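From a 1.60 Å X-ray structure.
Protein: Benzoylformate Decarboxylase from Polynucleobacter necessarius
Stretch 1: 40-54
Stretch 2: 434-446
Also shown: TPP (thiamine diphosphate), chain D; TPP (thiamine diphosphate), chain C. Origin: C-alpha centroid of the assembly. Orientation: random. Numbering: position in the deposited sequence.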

# COMPACT_ATOMS: atom_id res chain seq x y z
N ASN A 40 29.69 -3.27 17.46
CA ASN A 40 30.17 -1.93 17.14
C ASN A 40 29.00 -1.05 16.75
O ASN A 40 28.20 -1.43 15.90
CB ASN A 40 31.16 -1.98 15.98
CG ASN A 40 32.55 -2.41 16.41
OD1 ASN A 40 32.97 -2.17 17.54
ND2 ASN A 40 33.28 -3.04 15.49
N TYR A 41 28.88 0.11 17.39
CA TYR A 41 27.89 1.11 17.00
C TYR A 41 28.63 2.23 16.29
O TYR A 41 29.61 2.77 16.80
CB TYR A 41 27.17 1.67 18.22
CG TYR A 41 26.05 2.64 17.88
CD1 TYR A 41 26.31 3.99 17.69
CD2 TYR A 41 24.74 2.20 17.73
CE1 TYR A 41 25.30 4.87 17.38
CE2 TYR A 41 23.72 3.08 17.42
CZ TYR A 41 24.01 4.42 17.25
OH TYR A 41 23.00 5.31 16.94
N VAL A 42 28.13 2.58 15.11
CA VAL A 42 28.72 3.64 14.29
C VAL A 42 27.71 4.77 14.13
O VAL A 42 26.70 4.62 13.44
CB VAL A 42 29.12 3.12 12.89
CG1 VAL A 42 29.65 4.27 12.02
CG2 VAL A 42 30.15 2.01 13.01
N LEU A 43 28.00 5.91 14.75
CA LEU A 43 27.13 7.08 14.68
C LEU A 43 27.30 7.79 13.36
O LEU A 43 28.43 8.03 12.91
CB LEU A 43 27.44 8.06 15.82
CG LEU A 43 26.68 9.39 15.76
CD1 LEU A 43 25.18 9.19 16.02
CD2 LEU A 43 27.29 10.40 16.74
N ALA A 44 26.18 8.14 12.72
CA ALA A 44 26.21 9.17 11.69
C ALA A 44 25.17 10.25 12.00
O ALA A 44 24.20 10.01 12.72
CB ALA A 44 25.98 8.56 10.31
N LEU A 45 25.41 11.45 11.48
CA LEU A 45 24.65 12.63 11.88
C LEU A 45 23.31 12.80 11.19
O LEU A 45 22.51 13.62 11.62
CB LEU A 45 25.47 13.90 11.63
CG LEU A 45 26.79 14.05 12.39
CD1 LEU A 45 27.52 15.27 11.86
CD2 LEU A 45 26.54 14.16 13.89
N GLN A 46 23.09 12.07 10.10
CA GLN A 46 21.82 12.16 9.37
C GLN A 46 21.55 10.79 8.73
O GLN A 46 22.49 10.07 8.41
CB GLN A 46 21.88 13.27 8.32
CG GLN A 46 20.52 13.84 7.92
CD GLN A 46 19.96 13.23 6.65
OE1 GLN A 46 20.56 12.31 6.07
NE2 GLN A 46 18.82 13.74 6.19
N GLU A 47 20.28 10.44 8.58
CA GLU A 47 19.92 9.06 8.28
C GLU A 47 20.24 8.58 6.86
O GLU A 47 20.41 7.39 6.64
CB GLU A 47 18.47 8.78 8.66
CG GLU A 47 18.20 8.92 10.16
CD GLU A 47 17.90 10.35 10.61
OE1 GLU A 47 18.06 11.30 9.81
OE2 GLU A 47 17.51 10.50 11.79
N ALA A 48 20.33 9.49 5.89
CA ALA A 48 20.79 9.08 4.57
C ALA A 48 22.21 8.52 4.70
O ALA A 48 22.54 7.49 4.10
CB ALA A 48 20.76 10.25 3.59
N SER A 49 23.05 9.18 5.50
CA SER A 49 24.42 8.70 5.70
C SER A 49 24.42 7.37 6.46
O SER A 49 25.20 6.48 6.14
CB SER A 49 25.28 9.74 6.41
OG SER A 49 25.65 10.78 5.51
N VAL A 50 23.56 7.24 7.46
CA VAL A 50 23.45 6.00 8.22
C VAL A 50 23.25 4.79 7.29
O VAL A 50 23.99 3.80 7.35
CB VAL A 50 22.28 6.05 9.22
CG1 VAL A 50 22.05 4.68 9.84
CG2 VAL A 50 22.55 7.11 10.31
N VAL A 51 22.26 4.89 6.41
CA VAL A 51 21.94 3.79 5.51
C VAL A 51 23.07 3.54 4.51
O VAL A 51 23.47 2.39 4.29
CB VAL A 51 20.61 4.04 4.80
CG1 VAL A 51 20.37 2.99 3.69
CG2 VAL A 51 19.47 3.98 5.82
N ALA A 52 23.62 4.60 3.93
CA ALA A 52 24.68 4.42 2.94
C ALA A 52 25.98 3.84 3.53
O ALA A 52 26.65 3.03 2.89
CB ALA A 52 24.95 5.73 2.18
N ILE A 53 26.34 4.26 4.73
CA ILE A 53 27.49 3.69 5.44
C ILE A 53 27.28 2.19 5.64
O ILE A 53 28.16 1.36 5.35
CB ILE A 53 27.70 4.40 6.79
CG1 ILE A 53 28.16 5.84 6.55
CG2 ILE A 53 28.73 3.66 7.64
CD1 ILE A 53 28.17 6.70 7.83
N ALA A 54 26.10 1.83 6.14
CA ALA A 54 25.76 0.42 6.32
C ALA A 54 25.82 -0.36 5.00
O ALA A 54 26.29 -1.49 4.95
CB ALA A 54 24.39 0.28 6.98
N TYR A 434 24.85 16.46 -0.82
CA TYR A 434 23.63 15.76 -0.39
C TYR A 434 23.78 15.08 0.96
O TYR A 434 22.89 15.17 1.80
CB TYR A 434 23.16 14.74 -1.45
CG TYR A 434 22.62 15.41 -2.70
CD1 TYR A 434 23.47 15.88 -3.69
CD2 TYR A 434 21.24 15.57 -2.88
CE1 TYR A 434 22.98 16.50 -4.82
CE2 TYR A 434 20.74 16.18 -4.02
CZ TYR A 434 21.62 16.65 -4.98
OH TYR A 434 21.16 17.27 -6.12
N SER A 435 24.93 14.44 1.18
CA SER A 435 25.18 13.71 2.41
C SER A 435 26.52 14.11 3.00
O SER A 435 27.27 13.28 3.49
CB SER A 435 25.14 12.20 2.16
OG SER A 435 23.85 11.80 1.75
N VAL A 436 26.80 15.41 2.93
CA VAL A 436 28.06 15.96 3.38
C VAL A 436 28.38 15.55 4.84
O VAL A 436 29.55 15.40 5.21
CB VAL A 436 28.07 17.51 3.20
CG1 VAL A 436 27.09 18.19 4.14
CG2 VAL A 436 29.46 18.06 3.35
N GLN A 437 27.33 15.33 5.64
CA GLN A 437 27.52 15.00 7.05
C GLN A 437 28.28 13.69 7.25
O GLN A 437 28.86 13.46 8.32
CB GLN A 437 26.18 14.93 7.80
CG GLN A 437 25.31 16.17 7.64
CD GLN A 437 24.29 16.01 6.53
OE1 GLN A 437 24.56 15.35 5.54
NE2 GLN A 437 23.11 16.61 6.71
N GLY A 438 28.28 12.83 6.23
CA GLY A 438 28.97 11.56 6.29
C GLY A 438 30.45 11.71 6.64
O GLY A 438 31.05 10.81 7.23
N ILE A 439 31.04 12.84 6.26
CA ILE A 439 32.45 13.09 6.56
C ILE A 439 32.75 12.92 8.05
O ILE A 439 33.79 12.37 8.44
CB ILE A 439 32.87 14.51 6.12
CG1 ILE A 439 32.69 14.66 4.60
CG2 ILE A 439 34.31 14.80 6.51
CD1 ILE A 439 32.91 16.08 4.11
N TYR A 440 31.82 13.38 8.89
CA TYR A 440 31.99 13.29 10.33
C TYR A 440 32.26 11.86 10.78
O TYR A 440 33.12 11.62 11.62
CB TYR A 440 30.74 13.82 11.03
CG TYR A 440 30.86 13.87 12.54
CD1 TYR A 440 31.72 14.78 13.15
CD2 TYR A 440 30.12 13.02 13.34
CE1 TYR A 440 31.83 14.84 14.54
CE2 TYR A 440 30.22 13.07 14.72
CZ TYR A 440 31.08 13.97 15.31
OH TYR A 440 31.15 13.99 16.69
N THR A 441 31.52 10.91 10.22
CA THR A 441 31.70 9.52 10.62
C THR A 441 33.07 9.02 10.19
O THR A 441 33.74 8.31 10.95
CB THR A 441 30.60 8.62 10.02
OG1 THR A 441 29.32 9.09 10.49
CG2 THR A 441 30.79 7.17 10.46
N GLY A 442 33.50 9.40 8.99
CA GLY A 442 34.84 9.08 8.53
C GLY A 442 35.89 9.58 9.51
O GLY A 442 36.80 8.85 9.89
N VAL A 443 35.78 10.83 9.91
CA VAL A 443 36.74 11.42 10.84
C VAL A 443 36.71 10.73 12.21
O VAL A 443 37.75 10.34 12.74
CB VAL A 443 36.53 12.94 10.98
CG1 VAL A 443 37.46 13.50 12.02
CG2 VAL A 443 36.78 13.62 9.63
N GLN A 444 35.52 10.56 12.76
CA GLN A 444 35.37 10.00 14.09
C GLN A 444 35.81 8.54 14.16
O GLN A 444 36.35 8.10 15.19
CB GLN A 444 33.93 10.15 14.59
CG GLN A 444 33.53 11.58 14.89
CD GLN A 444 34.35 12.18 16.01
OE1 GLN A 444 34.57 11.54 17.04
NE2 GLN A 444 34.82 13.40 15.82
N GLN A 445 35.59 7.79 13.08
CA GLN A 445 36.00 6.39 13.02
C GLN A 445 37.44 6.23 12.54
O GLN A 445 37.97 5.12 12.52
CB GLN A 445 35.05 5.58 12.12
CG GLN A 445 33.60 5.56 12.58
CD GLN A 445 33.40 4.83 13.91
OE1 GLN A 445 34.01 3.79 14.15
NE2 GLN A 445 32.56 5.39 14.77
N LYS A 446 38.06 7.34 12.15
CA LYS A 446 39.42 7.35 11.60
C LYS A 446 39.57 6.45 10.37
O LYS A 446 40.60 5.80 10.19
CB LYS A 446 40.44 6.99 12.69
CG LYS A 446 40.40 7.95 13.87
CD LYS A 446 41.42 7.58 14.94
CE LYS A 446 41.42 8.61 16.05
NZ LYS A 446 40.06 8.78 16.65
N1' TPP D . 16.58 11.89 13.88
C2' TPP D . 15.53 12.67 13.44
CM2 TPP D . 15.34 12.95 11.97
N3' TPP D . 14.62 13.21 14.33
C4' TPP D . 14.76 12.97 15.68
N4' TPP D . 13.87 13.47 16.53
C5' TPP D . 15.84 12.21 16.13
C6' TPP D . 16.74 11.64 15.23
C7' TPP D . 15.99 11.94 17.61
N3 TPP D . 16.40 13.06 18.44
C2 TPP D . 15.55 13.81 19.24
S1 TPP D . 16.28 14.96 20.09
C5 TPP D . 17.72 14.55 19.48
C4 TPP D . 17.69 13.48 18.59
CM4 TPP D . 18.88 12.89 17.88
C6 TPP D . 18.90 15.34 19.97
C7 TPP D . 18.87 16.82 19.65
O7 TPP D . 20.16 17.29 19.97
PA TPP D . 20.55 18.85 19.85
O1A TPP D . 19.96 19.40 18.59
O2A TPP D . 22.04 19.01 19.88
O3A TPP D . 19.75 19.54 21.06
PB TPP D . 20.04 19.44 22.64
O1B TPP D . 19.13 18.37 23.17
O2B TPP D . 19.68 20.79 23.21
O3B TPP D . 21.46 19.07 22.91
N1' TPP C . 18.82 14.62 -6.38
C2' TPP C . 19.18 13.32 -6.08
CM2 TPP C . 19.01 12.77 -4.70
N3' TPP C . 19.70 12.48 -7.06
C4' TPP C . 19.86 12.95 -8.34
N4' TPP C . 20.34 12.14 -9.28
C5' TPP C . 19.53 14.28 -8.64
C6' TPP C . 19.00 15.11 -7.66
C7' TPP C . 19.71 14.79 -10.04
N3 TPP C . 21.08 15.01 -10.50
C2 TPP C . 21.77 14.14 -11.33
S1 TPP C . 23.26 14.64 -11.71
C5 TPP C . 23.07 15.99 -10.84
C4 TPP C . 21.83 16.10 -10.22
CM4 TPP C . 21.38 17.25 -9.35
C6 TPP C . 24.22 16.95 -10.83
C7 TPP C . 25.52 16.41 -10.24
O7 TPP C . 26.35 17.54 -10.11
PA TPP C . 27.87 17.41 -9.59
O1A TPP C . 27.91 16.44 -8.45
O2A TPP C . 28.39 18.75 -9.19
O3A TPP C . 28.63 16.69 -10.81
PB TPP C . 29.03 17.30 -12.24
O1B TPP C . 27.95 16.88 -13.19
O2B TPP C . 30.36 16.67 -12.61
O3B TPP C . 29.11 18.79 -12.19
O HOH W 1 31.03 7.92 14.03
O HOH W 2 27.87 11.48 9.99
O HOH W 3 23.65 12.59 5.35
O HOH W 4 21.60 13.74 3.80

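Strand 40-43 runs through a short loop into the helix that begins at Glu47, while the second stretch turns at Ser435 to Gly438 and continues as a helix through Gln445. Strand and second helix lie 9.0 Å apart at closest approach, their directions 136° apart. The closest pair of CA atoms is that of Ser49 and Gly438, 5.4 Å apart; a CB on Gly438 would lie only 3.2 Å from Ser49 OG, so glycine suits this tight spot.

One direct hydrogen bond joins the stretches: Thr441 OG1 donates to Leu43 O at 2.8 Å. Thr441, with chi1 in m, points toward the first stretch, and its methyl CG2 packs 3.5 Å from Val42 CG1 and 3.7 Å from Ile53 CD1; threonine suits the place because it offers a hydroxyl to the carbonyl and a methyl to apolar neighbours. A water extends the polar link, accepting from Leu45 N and donating to Gln437 O and Thr441 OG1. Another donates to Leu43 O and accepts from Gln445 NE2.

Leu45 places CG 3.6 Å from Tyr440 CD2, a large apolar surface for a branched side chain, and Leu43 CD2 meets the ring's edge. Gln46 caps its own helix, OE1 accepting from Ala48 N at 2.8 Å, while its CB approaches Gln437 NE2 at 3.9 Å. Together the stretches bury 594 Å².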